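Local coordinates for outer membrane protein SusF (Bacteroides thetaiotaomicron, PDB 4FE9), which binds starch at the bacterial cell surface through carbohydrate-binding modules, before the glucan is transported into the periplasm for degradation, at the alpha-D-glucopyranose site. Sequence-based numbering; all coordinates share one arbitrary frame.

The alpha-D-glucopyranose site. Residues 158, 162, 191, 193, 207, 216, 232. With GLC (alpha-D-glucopyranose), chain B; GLC (alpha-D-glucopyranose), chain C; GLC (alpha-D-glucopyranose), chain D; GLC (alpha-D-glucopyranose), chain E; GLC (alpha-D-glucopyranose), chain F; GLC (alpha-D-glucopyranose), chain G; GLC (alpha-D-glucopyranose), chain H.
Trp207, the largest contact here, lays one face of its indole across the linkage between GLC (chain F) and GLC (chain G). C4 of the first lies over the five-membered ring, C1 of the second over the six-membered ring, 3.7 Å from its centroid. The indole of Trp162, turned roughly 56° from that of Trp207, takes the next stretch of the curve: C6 of GLC (chain G) lies 3.4 Å from its five-membered ring's centroid, while CZ2 nears C1 and the ring oxygen of GLC (chain H). Its ring N-H, almost in plane, reaches OD2 of Asp158 at 3.0 Å, a bond that should fix the indole's rotation. An alanine in place of Trp162 would probably cost both the CH-pi surface under GLC (chain G) and a donor that steadies Asp158.

Polar side chains then grip the hydroxyls of GLC (chains G and H), which is likely to favour glucose in this arrangement. The syn lone pair of Asp158 OD2 takes the O6 hydroxyl of GLC (chain H) at 2.7 Å, and Asn191 ND2 donates to the same O6 nearly within its amide plane. The Asn191 backbone N holds Asp158 OD1 from above the carboxylate plane. Asp216, CG anti to the backbone N (chi1 -165°), spans vicinal hydroxyls of GLC (chain H), OD1 accepting from O2 at 2.7 Å and OD2 from O3 at 2.6 Å. OD1's anti lone pair takes the Ala232 backbone N. From the extended Lys193, NZ donates to both O2 and O3 of GLC (chain G), a forked grip that its likely positive charge would strengthen.

The ligand is a closed ring of seven glucoses, a cyclodextrin-like starch analogue bound mainly through GLC (chains F, G and H); GLC (chains C, D and E) complete it, with no surface hidden by the protein. The site lies in the first carbohydrate-binding module of this Ig-fold protein: strand 191-196 supplies Asn191 and Lys193, 3-10 helix 207-209 begins with Trp207, and loops carry the rest.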
loop_
_atom_site.group_PDB
_atom_site.type_symbol
_atom_site.label_atom_id
_atom_site.label_comp_id
_atom_site.label_asym_id
_atom_site.label_seq_id
_atom_site.Cartn_x
_atom_site.Cartn_y
_atom_site.Cartn_z
ATOM N N ASP A 158 20.107 -17.356 4.068
ATOM C CA ASP A 158 21.415 -17.387 3.379
ATOM C C ASP A 158 22.141 -16.065 3.627
ATOM O O ASP A 158 23.347 -16.052 3.805
ATOM C CB ASP A 158 21.266 -17.594 1.867
ATOM C CG ASP A 158 20.479 -18.889 1.494
ATOM O OD1 ASP A 158 19.731 -18.856 0.492
ATOM O OD2 ASP A 158 20.769 -19.953 2.050
ATOM N N TRP A 162 22.825 -19.325 8.703
ATOM C CA TRP A 162 21.793 -20.099 9.349
ATOM C C TRP A 162 22.182 -20.457 10.806
ATOM O O TRP A 162 22.347 -21.606 11.130
ATOM C CB TRP A 162 21.482 -21.360 8.522
ATOM C CG TRP A 162 20.910 -21.056 7.151
ATOM C CD1 TRP A 162 21.616 -20.863 5.989
ATOM C CD2 TRP A 162 19.519 -20.919 6.801
ATOM N NE1 TRP A 162 20.743 -20.578 4.948
ATOM C CE2 TRP A 162 19.453 -20.650 5.417
ATOM C CE3 TRP A 162 18.320 -21.007 7.525
ATOM C CZ2 TRP A 162 18.230 -20.528 4.729
ATOM C CZ3 TRP A 162 17.111 -20.803 6.851
ATOM C CH2 TRP A 162 17.076 -20.559 5.476
ATOM N N ASN A 191 17.210 -17.607 0.321
ATOM C CA ASN A 191 16.252 -18.360 1.131
ATOM C C ASN A 191 16.289 -17.886 2.570
ATOM O O ASN A 191 17.354 -17.496 3.077
ATOM C CB ASN A 191 16.572 -19.845 1.066
ATOM C CG ASN A 191 16.298 -20.422 -0.307
ATOM O OD1 ASN A 191 15.360 -20.010 -0.973
ATOM N ND2 ASN A 191 17.205 -21.258 -0.792
ATOM N N LYS A 193 13.965 -18.279 6.650
ATOM C CA LYS A 193 12.790 -18.595 7.477
ATOM C C LYS A 193 12.565 -17.525 8.554
ATOM O O LYS A 193 13.471 -16.751 8.863
ATOM C CB LYS A 193 12.950 -19.977 8.102
ATOM C CG LYS A 193 12.734 -21.117 7.079
ATOM C CD LYS A 193 13.266 -22.461 7.575
ATOM C CE LYS A 193 12.576 -23.574 6.822
ATOM N NZ LYS A 193 13.066 -24.924 7.095
ATOM N N TRP A 207 14.949 -25.978 14.633
ATOM C CA TRP A 207 14.434 -25.989 13.267
ATOM C C TRP A 207 12.989 -26.437 13.169
ATOM O O TRP A 207 12.316 -26.096 12.217
ATOM C CB TRP A 207 15.315 -26.878 12.371
ATOM C CG TRP A 207 16.759 -26.441 12.396
ATOM C CD1 TRP A 207 17.820 -27.133 12.905
ATOM C CD2 TRP A 207 17.265 -25.182 11.964
ATOM N NE1 TRP A 207 18.982 -26.401 12.747
ATOM C CE2 TRP A 207 18.666 -25.202 12.161
ATOM C CE3 TRP A 207 16.685 -24.069 11.328
ATOM C CZ2 TRP A 207 19.495 -24.143 11.767
ATOM C CZ3 TRP A 207 17.510 -23.033 10.921
ATOM C CH2 TRP A 207 18.891 -23.053 11.189
ATOM N N ASP A 216 9.116 -25.252 -0.323
ATOM C CA ASP A 216 10.519 -24.875 -0.103
ATOM C C ASP A 216 11.073 -24.091 -1.292
ATOM O O ASP A 216 10.938 -24.506 -2.414
ATOM C CB ASP A 216 11.382 -26.110 0.203
ATOM C CG ASP A 216 12.754 -25.743 0.790
ATOM O OD1 ASP A 216 12.849 -24.762 1.572
ATOM O OD2 ASP A 216 13.753 -26.412 0.438
ATOM N N ALA A 232 11.629 -22.983 3.263
ATOM C CA ALA A 232 12.227 -21.661 3.186
ATOM C C ALA A 232 11.545 -20.771 2.147
ATOM O O ALA A 232 11.062 -21.244 1.098
ATOM C CB ALA A 232 13.732 -21.772 2.920
HETATM C C1 GLC B . 18.710 -25.946 -1.222
HETATM C C2 GLC B . 19.475 -27.257 -1.452
HETATM C C3 GLC B . 20.974 -26.994 -1.570
HETATM C C4 GLC B . 21.215 -25.971 -2.686
HETATM C C5 GLC B . 20.393 -24.729 -2.373
HETATM C C6 GLC B . 20.633 -23.638 -3.417
HETATM O O2 GLC B . 19.282 -28.120 -0.317
HETATM O O3 GLC B . 21.599 -28.267 -1.788
HETATM O O4 GLC B . 22.597 -25.548 -2.755
HETATM O O5 GLC B . 19.006 -25.075 -2.311
HETATM O O6 GLC B . 19.525 -23.591 -4.311
HETATM C C1 GLC C . 22.949 -28.397 -1.357
HETATM C C2 GLC C . 23.520 -29.765 -1.774
HETATM C C3 GLC C . 22.997 -30.893 -0.929
HETATM C C4 GLC C . 23.159 -30.539 0.548
HETATM C C5 GLC C . 22.544 -29.195 0.864
HETATM C C6 GLC C . 22.789 -28.765 2.308
HETATM O O2 GLC C . 23.280 -29.971 -3.164
HETATM O O3 GLC C . 23.757 -32.094 -1.170
HETATM O O4 GLC C . 22.507 -31.522 1.298
HETATM O O5 GLC C . 23.113 -28.198 0.052
HETATM O O6 GLC C . 22.104 -27.509 2.529
HETATM C C1 GLC D . 23.399 -32.435 1.911
HETATM C C2 GLC D . 22.691 -33.740 2.209
HETATM C C3 GLC D . 21.586 -33.527 3.218
HETATM C C4 GLC D . 22.179 -32.978 4.481
HETATM C C5 GLC D . 22.823 -31.633 4.124
HETATM C C6 GLC D . 23.428 -30.910 5.342
HETATM O O2 GLC D . 22.097 -34.244 1.033
HETATM O O3 GLC D . 20.932 -34.745 3.497
HETATM O O4 GLC D . 21.113 -32.817 5.406
HETATM O O5 GLC D . 23.843 -31.844 3.120
HETATM O O6 GLC D . 24.702 -31.493 5.703
HETATM C C1 GLC E . 21.232 -33.712 6.507
HETATM C C2 GLC E . 19.848 -34.169 6.925
HETATM C C3 GLC E . 19.021 -32.984 7.294
HETATM C C4 GLC E . 19.659 -32.140 8.373
HETATM C C5 GLC E . 21.120 -31.850 8.026
HETATM C C6 GLC E . 21.830 -31.227 9.212
HETATM O O2 GLC E . 19.207 -34.751 5.805
HETATM O O3 GLC E . 17.727 -33.417 7.685
HETATM O O4 GLC E . 18.924 -30.911 8.407
HETATM O O5 GLC E . 21.837 -33.027 7.617
HETATM O O6 GLC E . 23.110 -30.820 8.758
HETATM C C1 GLC F . 18.694 -30.393 9.737
HETATM C C2 GLC F . 17.281 -29.824 9.823
HETATM C C3 GLC F . 17.132 -28.746 8.788
HETATM C C4 GLC F . 18.190 -27.661 8.936
HETATM C C5 GLC F . 19.586 -28.255 9.031
HETATM C C6 GLC F . 20.575 -27.175 9.494
HETATM O O2 GLC F . 16.340 -30.853 9.514
HETATM O O3 GLC F . 15.866 -28.129 8.899
HETATM O O4 GLC F . 18.036 -26.772 7.795
HETATM O O5 GLC F . 19.615 -29.319 10.013
HETATM O O6 GLC F . 21.892 -27.547 9.094
HETATM C C1 GLC G . 17.990 -25.383 8.097
HETATM C C2 GLC G . 16.675 -24.821 7.573
HETATM C C3 GLC G . 16.568 -25.076 6.068
HETATM C C4 GLC G . 17.757 -24.451 5.369
HETATM C C5 GLC G . 19.059 -24.957 5.982
HETATM C C6 GLC G . 20.215 -24.170 5.389
HETATM O O2 GLC G . 15.585 -25.502 8.209
HETATM O O3 GLC G . 15.369 -24.478 5.602
HETATM O O4 GLC G . 17.734 -24.746 3.983
HETATM O O5 GLC G . 19.082 -24.735 7.428
HETATM O O6 GLC G . 21.419 -24.745 5.835
HETATM C C1 GLC H . 17.224 -23.672 3.241
HETATM C C2 GLC H . 16.293 -24.183 2.184
HETATM C C3 GLC H . 17.015 -25.115 1.233
HETATM C C4 GLC H . 18.317 -24.500 0.742
HETATM C C5 GLC H . 18.980 -23.688 1.586
HETATM C C6 GLC H . 20.265 -23.073 1.104
HETATM O O2 GLC H . 15.219 -24.891 2.824
HETATM O O3 GLC H . 16.132 -25.419 0.161
HETATM O O4 GLC H . 19.214 -25.362 -0.017
HETATM O O5 GLC H . 18.285 -22.966 2.637
HETATM O O6 GLC H . 19.924 -21.881 0.394
#